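Local atomic coordinates of secreted protein ASP-2 (PDB entry 1U53), a protein that is secreted by the human hookworm Necator americanus as a pathogenesis-related-1 (CAP family) protein and has been studied as a vaccine antigen. Residues A98-Q103 against N155-V160. Sequence-based numbering, arbitrary orientation.
Sequences AKAAEQ and NMCYVV
The methyl group of Ala100 sits at the join between helix 97-109 and strand 157-164, meeting Cys157 and Val159 of the strand. CB of Ala100 is 3.7 Å from SG of Cys157 and 4.1 Å from CG2 of Val159, so a single methyl makes apolar contact with two residues spaced two apart along the strand. Alanine suits the helix here because its short side chain allows the helix backbone to come close to the strand, with CA of Ala100 and CA of Val159 7.3 Å apart. On the strand, the CB of Cys157 points toward the helix, and a chi1 of 173° sets SG anti to the backbone N, where it meets the Ala100 methyl. Of the two branches of Val159, CG2 is the one that reaches Ala100; a beta-branched residue suits a strand, and its apolar surface suits this buried interface. Such packing of helices on the central sheet belongs to the alpha-beta-alpha sandwich of the CAP fold. Val150 of the adjoining strand 145-152 touches all three residues, and Met95 borders Ala100 from the loop before the helix. Phe20 reaches both Val159 and Ala101, so helix 14-32 packs beside helix 97-109 over the same region. Tyr158, between the two contact residues, points to the other face of the sheet, where its hydroxyl is hydrogen-bonded to Asn66 OD1 and Lys73 N. Backbone hydrogen bonds pair Cys157 with Ser90 and Val159 with Phe88 on edge strand 84-90.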
loop_
_atom_site.group_PDB
_atom_site.type_symbol
_atom_site.label_atom_id
_atom_site.label_comp_id
_atom_site.label_asym_id
_atom_site.label_seq_id
_atom_site.Cartn_x
_atom_site.Cartn_y
_atom_site.Cartn_z
ATOM N N ALA A 98 7.960 -10.245 9.489
ATOM C CA ALA A 98 7.179 -10.622 8.283
ATOM C C ALA A 98 5.737 -10.883 8.645
ATOM O O ALA A 98 4.821 -10.624 7.852
ATOM C CB ALA A 98 7.770 -11.883 7.599
ATOM N N LYS A 99 5.497 -11.376 9.863
ATOM C CA LYS A 99 4.118 -11.510 10.351
ATOM C C LYS A 99 3.479 -10.108 10.519
ATOM O O LYS A 99 2.288 -9.900 10.212
ATOM C CB LYS A 99 4.041 -12.294 11.684
ATOM C CG LYS A 99 2.590 -12.397 12.218
ATOM C CD LYS A 99 2.530 -13.216 13.506
ATOM C CE LYS A 99 1.129 -13.078 14.146
ATOM N NZ LYS A 99 1.094 -13.585 15.552
ATOM N N ALA A 100 4.266 -9.151 11.033
ATOM C CA ALA A 100 3.745 -7.764 11.185
ATOM C C ALA A 100 3.447 -7.166 9.791
ATOM O O ALA A 100 2.455 -6.484 9.621
ATOM C CB ALA A 100 4.766 -6.920 11.906
ATOM N N ALA A 101 4.277 -7.475 8.807
ATOM C CA ALA A 101 4.034 -6.988 7.445
ATOM C C ALA A 101 2.689 -7.520 6.929
ATOM O O ALA A 101 1.919 -6.816 6.266
ATOM C CB ALA A 101 5.175 -7.451 6.531
ATOM N N GLU A 102 2.428 -8.796 7.214
ATOM C CA GLU A 102 1.207 -9.433 6.771
ATOM C C GLU A 102 0.027 -8.783 7.459
ATOM O O GLU A 102 -0.980 -8.442 6.825
ATOM C CB GLU A 102 1.254 -10.910 7.175
ATOM C CG GLU A 102 0.076 -11.704 6.634
ATOM C CD GLU A 102 0.227 -13.167 6.982
ATOM O OE1 GLU A 102 1.237 -13.504 7.648
ATOM O OE2 GLU A 102 -0.627 -13.968 6.566
ATOM N N GLN A 103 0.153 -8.569 8.759
ATOM C CA GLN A 103 -0.988 -8.003 9.507
ATOM C C GLN A 103 -1.296 -6.587 9.072
ATOM O O GLN A 103 -2.464 -6.181 8.954
ATOM C CB GLN A 103 -0.684 -8.026 10.993
ATOM C CG GLN A 103 -0.586 -9.415 11.553
ATOM C CD GLN A 103 -0.861 -9.442 13.071
ATOM O OE1 GLN A 103 -0.918 -8.397 13.739
ATOM N NE2 GLN A 103 -1.019 -10.659 13.611
ATOM N N ASN A 155 6.583 -0.658 23.595
ATOM C CA ASN A 155 5.206 -1.073 23.847
ATOM C C ASN A 155 4.325 -1.323 22.636
ATOM O O ASN A 155 3.114 -1.482 22.786
ATOM C CB ASN A 155 4.508 -0.065 24.764
ATOM C CG ASN A 155 4.985 -0.182 26.196
ATOM O OD1 ASN A 155 5.899 -0.954 26.494
ATOM N ND2 ASN A 155 4.363 0.554 27.088
ATOM N N MET A 156 4.920 -1.375 21.449
ATOM C CA MET A 156 4.160 -1.691 20.245
ATOM C C MET A 156 5.115 -2.194 19.180
ATOM O O MET A 156 6.311 -1.886 19.208
ATOM C CB MET A 156 3.430 -0.457 19.682
ATOM C CG MET A 156 4.405 0.661 19.232
ATOM S SD MET A 156 3.465 2.008 18.467
ATOM C CE MET A 156 4.759 3.241 18.453
ATOM N N CYS A 157 4.570 -2.937 18.232
ATOM C CA CYS A 157 5.304 -3.269 17.019
ATOM C C CYS A 157 4.773 -2.226 16.043
ATOM O O CYS A 157 3.556 -2.168 15.837
ATOM C CB CYS A 157 4.952 -4.684 16.539
ATOM S SG CYS A 157 5.704 -5.052 14.922
ATOM N N TYR A 158 5.651 -1.362 15.501
ATOM C CA TYR A 158 5.202 -0.202 14.730
ATOM C C TYR A 158 5.654 -0.347 13.274
ATOM O O TYR A 158 6.834 -0.566 13.001
ATOM C CB TYR A 158 5.767 1.075 15.379
ATOM C CG TYR A 158 5.403 2.370 14.708
ATOM C CD1 TYR A 158 4.118 2.579 14.180
ATOM C CD2 TYR A 158 6.295 3.429 14.680
ATOM C CE1 TYR A 158 3.764 3.789 13.571
ATOM C CE2 TYR A 158 5.958 4.641 14.041
ATOM C CZ TYR A 158 4.700 4.820 13.505
ATOM O OH TYR A 158 4.378 6.025 12.912
ATOM N N VAL A 159 4.686 -0.273 12.345
ATOM C CA VAL A 159 4.945 -0.547 10.924
ATOM C C VAL A 159 4.632 0.701 10.159
ATOM O O VAL A 159 3.540 1.271 10.294
ATOM C CB VAL A 159 3.998 -1.643 10.406
ATOM C CG1 VAL A 159 4.147 -1.875 8.911
ATOM C CG2 VAL A 159 4.218 -2.958 11.212
ATOM N N VAL A 160 5.546 1.082 9.300
ATOM C CA VAL A 160 5.322 2.203 8.413
ATOM C C VAL A 160 5.683 1.773 7.011
ATOM O O VAL A 160 6.776 1.277 6.779
ATOM C CB VAL A 160 6.255 3.372 8.833
ATOM C CG1 VAL A 160 6.102 4.597 7.899
ATOM C CG2 VAL A 160 5.941 3.818 10.242
#